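Local coordinates for protein esterase (uncultured bacterium FLS12, PDB 4RGY) that hydrolyses esters as a low-temperature-active alkaline esterase, and is probably an alpha/beta-hydrolase using a serine nucleophile, at residues H245-G248 against Y249-A252; T57-L60 against R61-I65. All coordinates share one frame; numbering follows the deposited sequence.

Contact 1. Residues H245-G248 against Y249-A252; sequences HEWG and YWDA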
loop_
_atom_site.group_PDB
_atom_site.type_symbol
_atom_site.label_atom_id
_atom_site.label_comp_id
_atom_site.label_asym_id
_atom_site.label_seq_id
_atom_site.Cartn_x
_atom_site.Cartn_y
_atom_site.Cartn_z
ATOM N N HIS A 245 5.354 28.048 -3.544
ATOM C CA HIS A 245 4.323 27.017 -3.434
ATOM C C HIS A 245 4.977 25.652 -3.559
ATOM O O HIS A 245 4.888 24.996 -4.601
ATOM C CB HIS A 245 3.278 27.201 -4.539
ATOM C CG HIS A 245 1.914 26.684 -4.187
ATOM N ND1 HIS A 245 1.099 27.314 -3.275
ATOM C CD2 HIS A 245 1.218 25.611 -4.638
ATOM C CE1 HIS A 245 -0.042 26.654 -3.174
ATOM N NE2 HIS A 245 0.004 25.616 -3.991
ATOM N N GLU A 246 5.636 25.228 -2.493
ATOM C CA GLU A 246 6.386 23.988 -2.525
ATOM C C GLU A 246 6.500 23.388 -1.139
ATOM O O GLU A 246 6.321 24.071 -0.122
ATOM C CB GLU A 246 7.764 24.203 -3.165
ATOM C CG GLU A 246 8.661 25.175 -2.428
ATOM C CD GLU A 246 9.469 24.504 -1.335
ATOM O OE1 GLU A 246 9.711 25.145 -0.289
ATOM O OE2 GLU A 246 9.883 23.344 -1.528
ATOM N N TRP A 247 6.846 22.105 -1.104
ATOM C CA TRP A 247 6.732 21.301 0.102
ATOM C C TRP A 247 7.774 21.545 1.192
ATOM O O TRP A 247 7.519 21.229 2.353
ATOM C CB TRP A 247 6.633 19.815 -0.264
ATOM C CG TRP A 247 5.276 19.477 -0.758
ATOM C CD1 TRP A 247 4.867 19.381 -2.059
ATOM C CD2 TRP A 247 4.128 19.218 0.048
ATOM N NE1 TRP A 247 3.525 19.066 -2.106
ATOM C CE2 TRP A 247 3.051 18.968 -0.822
ATOM C CE3 TRP A 247 3.905 19.166 1.426
ATOM C CZ2 TRP A 247 1.771 18.683 -0.357
ATOM C CZ3 TRP A 247 2.635 18.877 1.885
ATOM C CH2 TRP A 247 1.586 18.629 0.997
ATOM N N GLY A 248 8.938 22.085 0.830
ATOM C CA GLY A 248 9.895 22.515 1.839
ATOM C C GLY A 248 9.261 23.513 2.798
ATOM O O GLY A 248 9.377 23.389 4.017
ATOM N N TYR A 249 8.561 24.492 2.241
ATOM C CA TYR A 249 7.885 25.494 3.056
ATOM C C TYR A 249 6.794 24.863 3.937
ATOM O O TYR A 249 6.710 25.160 5.122
ATOM C CB TYR A 249 7.332 26.609 2.153
ATOM C CG TYR A 249 6.522 27.656 2.872
ATOM C CD1 TYR A 249 7.144 28.663 3.609
ATOM C CD2 TYR A 249 5.134 27.641 2.816
ATOM C CE1 TYR A 249 6.396 29.622 4.272
ATOM C CE2 TYR A 249 4.380 28.594 3.475
ATOM C CZ TYR A 249 5.025 29.573 4.201
ATOM O OH TYR A 249 4.283 30.510 4.865
ATOM N N TRP A 250 5.982 23.968 3.382
ATOM C CA TRP A 250 4.909 23.357 4.177
ATOM C C TRP A 250 5.430 22.401 5.247
ATOM O O TRP A 250 4.835 22.285 6.317
ATOM C CB TRP A 250 3.880 22.675 3.271
ATOM C CG TRP A 250 3.290 23.698 2.350
ATOM C CD1 TRP A 250 2.893 24.956 2.687
ATOM C CD2 TRP A 250 3.123 23.590 0.930
ATOM N NE1 TRP A 250 2.453 25.628 1.574
ATOM C CE2 TRP A 250 2.580 24.811 0.481
ATOM C CE3 TRP A 250 3.355 22.569 -0.000
ATOM C CZ2 TRP A 250 2.287 25.047 -0.859
ATOM C CZ3 TRP A 250 3.068 22.805 -1.328
ATOM C CH2 TRP A 250 2.532 24.036 -1.750
ATOM N N ASP A 251 6.546 21.730 4.965
ATOM C CA ASP A 251 7.179 20.861 5.945
ATOM C C ASP A 251 7.605 21.679 7.163
ATOM O O ASP A 251 7.451 21.232 8.300
ATOM C CB ASP A 251 8.393 20.157 5.324
ATOM C CG ASP A 251 9.065 19.181 6.283
ATOM O OD1 ASP A 251 8.456 18.150 6.623
ATOM O OD2 ASP A 251 10.211 19.437 6.696
ATOM N N ALA A 252 8.138 22.875 6.928
ATOM C CA ALA A 252 8.522 23.763 8.017
ATOM C C ALA A 252 7.287 24.325 8.714
ATOM O O ALA A 252 7.180 24.303 9.941
ATOM C CB ALA A 252 9.392 24.898 7.489
#
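Trp250 drives the outer edge of its six-membered ring between two other aromatic rings, His245 and Trp247, at the start of helix 247-260, His245 lying just before it. Both meetings are T-shaped. Against His245 the planes stand at 87°, with Trp250 CH2 above the middle of the imidazole face and Trp250 CZ2 3.5 Å from His245 ND1. On the Trp247 side, Trp250 CE3 comes over the indole face, 3.4 Å from Trp247 CD2. The Trp250 CG lies anti to its carbonyl carbon (chi1 -60°), which swings the ring back along the helix toward the residues that precede it. One face of this indole also covers the backbone of Glu246, whose O lies 3.3 Å from Trp250 CE3, offset toward the ring's rim.

Glu246 is the N-cap. Its bent chain brings the carboxylate over the helix start: Glu246 OE1 accepts from Tyr249 N at 2.9 Å and Glu246 OE2 from Gly248 N at 2.8 Å, both donors lying well out of the carboxylate plane. Glycine suits position 248, since a CB there would clash with Glu246 OE1. The backbone bond from Asp251 N to Trp247 O (2.8 Å) continues the turn. An alanine in place of Trp247 would probably leave the CE3 edge of Trp250 without its covering face and the indole freer to shift.

His245 ND1 bonds to Asp216 and NE2 more weakly to Ser126, consistent with a Ser-His-Asp triad. The chemistry therefore implies a histidine backed by an aromatic edge that probably limits its tilting, beside a helix start whose first N-H groups are satisfied by the Glu246 carboxylate.

Contact 2. Residues T57-L60 against R61-I65; sequences TIWL and RRTSI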
loop_
_atom_site.group_PDB
_atom_site.type_symbol
_atom_site.label_atom_id
_atom_site.label_comp_id
_atom_site.label_asym_id
_atom_site.label_seq_id
_atom_site.Cartn_x
_atom_site.Cartn_y
_atom_site.Cartn_z
ATOM N N THR A 57 -1.693 10.829 -0.412
ATOM C CA THR A 57 -0.357 10.330 -0.067
ATOM C C THR A 57 0.702 11.429 0.064
ATOM O O THR A 57 1.804 11.180 0.553
ATOM C CB THR A 57 0.190 9.320 -1.112
ATOM O OG1 THR A 57 0.570 10.013 -2.304
ATOM C CG2 THR A 57 -0.825 8.216 -1.440
ATOM N N ILE A 58 0.390 12.623 -0.423
ATOM C CA ILE A 58 1.422 13.647 -0.559
ATOM C C ILE A 58 1.981 14.160 0.764
ATOM O O ILE A 58 3.195 14.381 0.878
ATOM C CB ILE A 58 0.932 14.823 -1.443
ATOM C CG1 ILE A 58 2.100 15.704 -1.876
ATOM C CG2 ILE A 58 -0.139 15.660 -0.742
ATOM C CD1 ILE A 58 2.838 15.155 -3.069
ATOM N N TRP A 59 1.131 14.344 1.773
ATOM C CA TRP A 59 1.628 14.829 3.055
ATOM C C TRP A 59 2.645 13.851 3.653
ATOM O O TRP A 59 3.691 14.263 4.150
ATOM C CB TRP A 59 0.485 15.090 4.043
ATOM C CG TRP A 59 -0.109 16.473 3.935
ATOM C CD1 TRP A 59 -1.257 16.829 3.303
ATOM C CD2 TRP A 59 0.437 17.680 4.486
ATOM N NE1 TRP A 59 -1.466 18.187 3.419
ATOM C CE2 TRP A 59 -0.434 18.731 4.138
ATOM C CE3 TRP A 59 1.585 17.975 5.232
ATOM C CZ2 TRP A 59 -0.204 20.052 4.520
ATOM C CZ3 TRP A 59 1.817 19.295 5.614
ATOM C CH2 TRP A 59 0.925 20.317 5.251
ATOM N N LEU A 60 2.360 12.558 3.571
ATOM C CA LEU A 60 3.261 11.555 4.128
ATOM C C LEU A 60 4.587 11.534 3.371
ATOM O O LEU A 60 5.666 11.396 3.981
ATOM C CB LEU A 60 2.606 10.174 4.070
ATOM C CG LEU A 60 3.356 9.074 4.825
ATOM C CD1 LEU A 60 3.151 9.209 6.324
ATOM C CD2 LEU A 60 2.923 7.696 4.347
ATOM N N ARG A 61 4.504 11.662 2.048
ATOM C CA ARG A 61 5.676 11.543 1.196
ATOM C C ARG A 61 6.605 12.742 1.275
ATOM O O ARG A 61 7.813 12.570 1.390
ATOM C CB ARG A 61 5.271 11.271 -0.249
ATOM C CG ARG A 61 4.574 9.931 -0.441
ATOM C CD ARG A 61 3.748 9.890 -1.716
ATOM N NE ARG A 61 4.565 9.948 -2.925
ATOM C CZ ARG A 61 4.072 9.873 -4.157
ATOM N NH1 ARG A 61 2.757 9.736 -4.344
ATOM N NH2 ARG A 61 4.883 9.942 -5.207
ATOM N N ARG A 62 6.052 13.950 1.226
ATOM C CA ARG A 62 6.871 15.153 1.059
ATOM C C ARG A 62 7.163 15.913 2.341
ATOM O O ARG A 62 7.820 16.956 2.308
ATOM C CB ARG A 62 6.207 16.087 0.056
ATOM C CG ARG A 62 5.872 15.400 -1.237
ATOM C CD ARG A 62 7.113 14.841 -1.884
ATOM N NE ARG A 62 6.756 13.991 -3.012
ATOM C CZ ARG A 62 6.394 14.461 -4.197
ATOM N NH1 ARG A 62 6.358 15.770 -4.399
ATOM N NH2 ARG A 62 6.071 13.625 -5.179
ATOM N N THR A 63 6.655 15.410 3.462
ATOM C CA THR A 63 6.964 15.977 4.774
ATOM C C THR A 63 7.272 14.861 5.748
ATOM O O THR A 63 7.108 13.674 5.427
ATOM C CB THR A 63 5.802 16.812 5.385
ATOM O OG1 THR A 63 4.777 15.951 5.903
ATOM C CG2 THR A 63 5.219 17.779 4.368
ATOM N N SER A 64 7.667 15.242 6.958
ATOM C CA SER A 64 7.828 14.270 8.034
ATOM C C SER A 64 6.674 14.354 9.035
ATOM O O SER A 64 6.879 14.165 10.235
ATOM C CB SER A 64 9.173 14.456 8.735
ATOM O OG SER A 64 10.244 14.212 7.841
ATOM N N ILE A 65 5.465 14.630 8.541
ATOM C CA ILE A 65 4.293 14.748 9.402
ATOM C C ILE A 65 4.142 13.628 10.448
ATOM O O ILE A 65 3.820 13.911 11.610
ATOM C CB ILE A 65 2.983 14.935 8.562
ATOM C CG1 ILE A 65 1.768 15.155 9.470
ATOM C CG2 ILE A 65 2.720 13.744 7.624
ATOM C CD1 ILE A 65 1.852 16.431 10.277
#
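An ST turn closes the short helix 58-62, and its hydroxyl serves both sides of the exit. Thr63 OG1 donates to Trp59 O at 2.7 Å and accepts from Ile65 N at 3.0 Å, so one side chain ties the last helical turn to the chain that follows. Threonine suits the place because its methyl works too: with OG1 between the backbone N and the carbonyl carbon (chi1 76°), CG2 is turned to Trp59 CE3, 3.7 Å away.

At the other end, Thr57 and Arg61 run side by side. Arg61 N bonds to Thr57 O, and Arg61 NH1 reaches Thr57 OG1 at 3.0 Å, in the guanidinium plane and nearly straight (162°). Asp55 also bonds to that hydroxyl. One residue along, Ile58 CD1 sits over the centre of the Arg62 guanidinium face, 3.8 Å from Arg62 CZ, leaving the edge nitrogens for polar partners. Glu66 of a second subunit forms salt bridges with Arg61 NE and Arg62 NH2.

Trp59 NE1 bonds to Leu49 O, and its side chain and that of Ile65 pack on Leu48 of strand 45-49. Leu60 meets strand 2-11, while Ile58, Arg62 and Thr63 lie against Trp247 of helix 247-260.

How the contacts relate
Contact 1, a helix start, and contact 2, a short helix with its exit, are neighbours, their centres about 10 Å apart, and they meet directly. Trp247 CZ2 packs on Ile58 CG1 at 3.4 Å, its indole makes an edge-to-face pair with Trp59, and Asp251 OD1 lies 3.0 Å from Ser64 N, a probable hydrogen bond. Contact 1 is partly buried and opens helix 247-260 beside the probable active site, through an aromatic cluster and a carboxylate cap. Contact 2, almost wholly buried, spans helix 58-62 and its exit, and relies on hydroxyls and on arginines salt-bridged to Glu66 of the second subunit. Both touch that subunit, contact 2 with the stronger charged bonds.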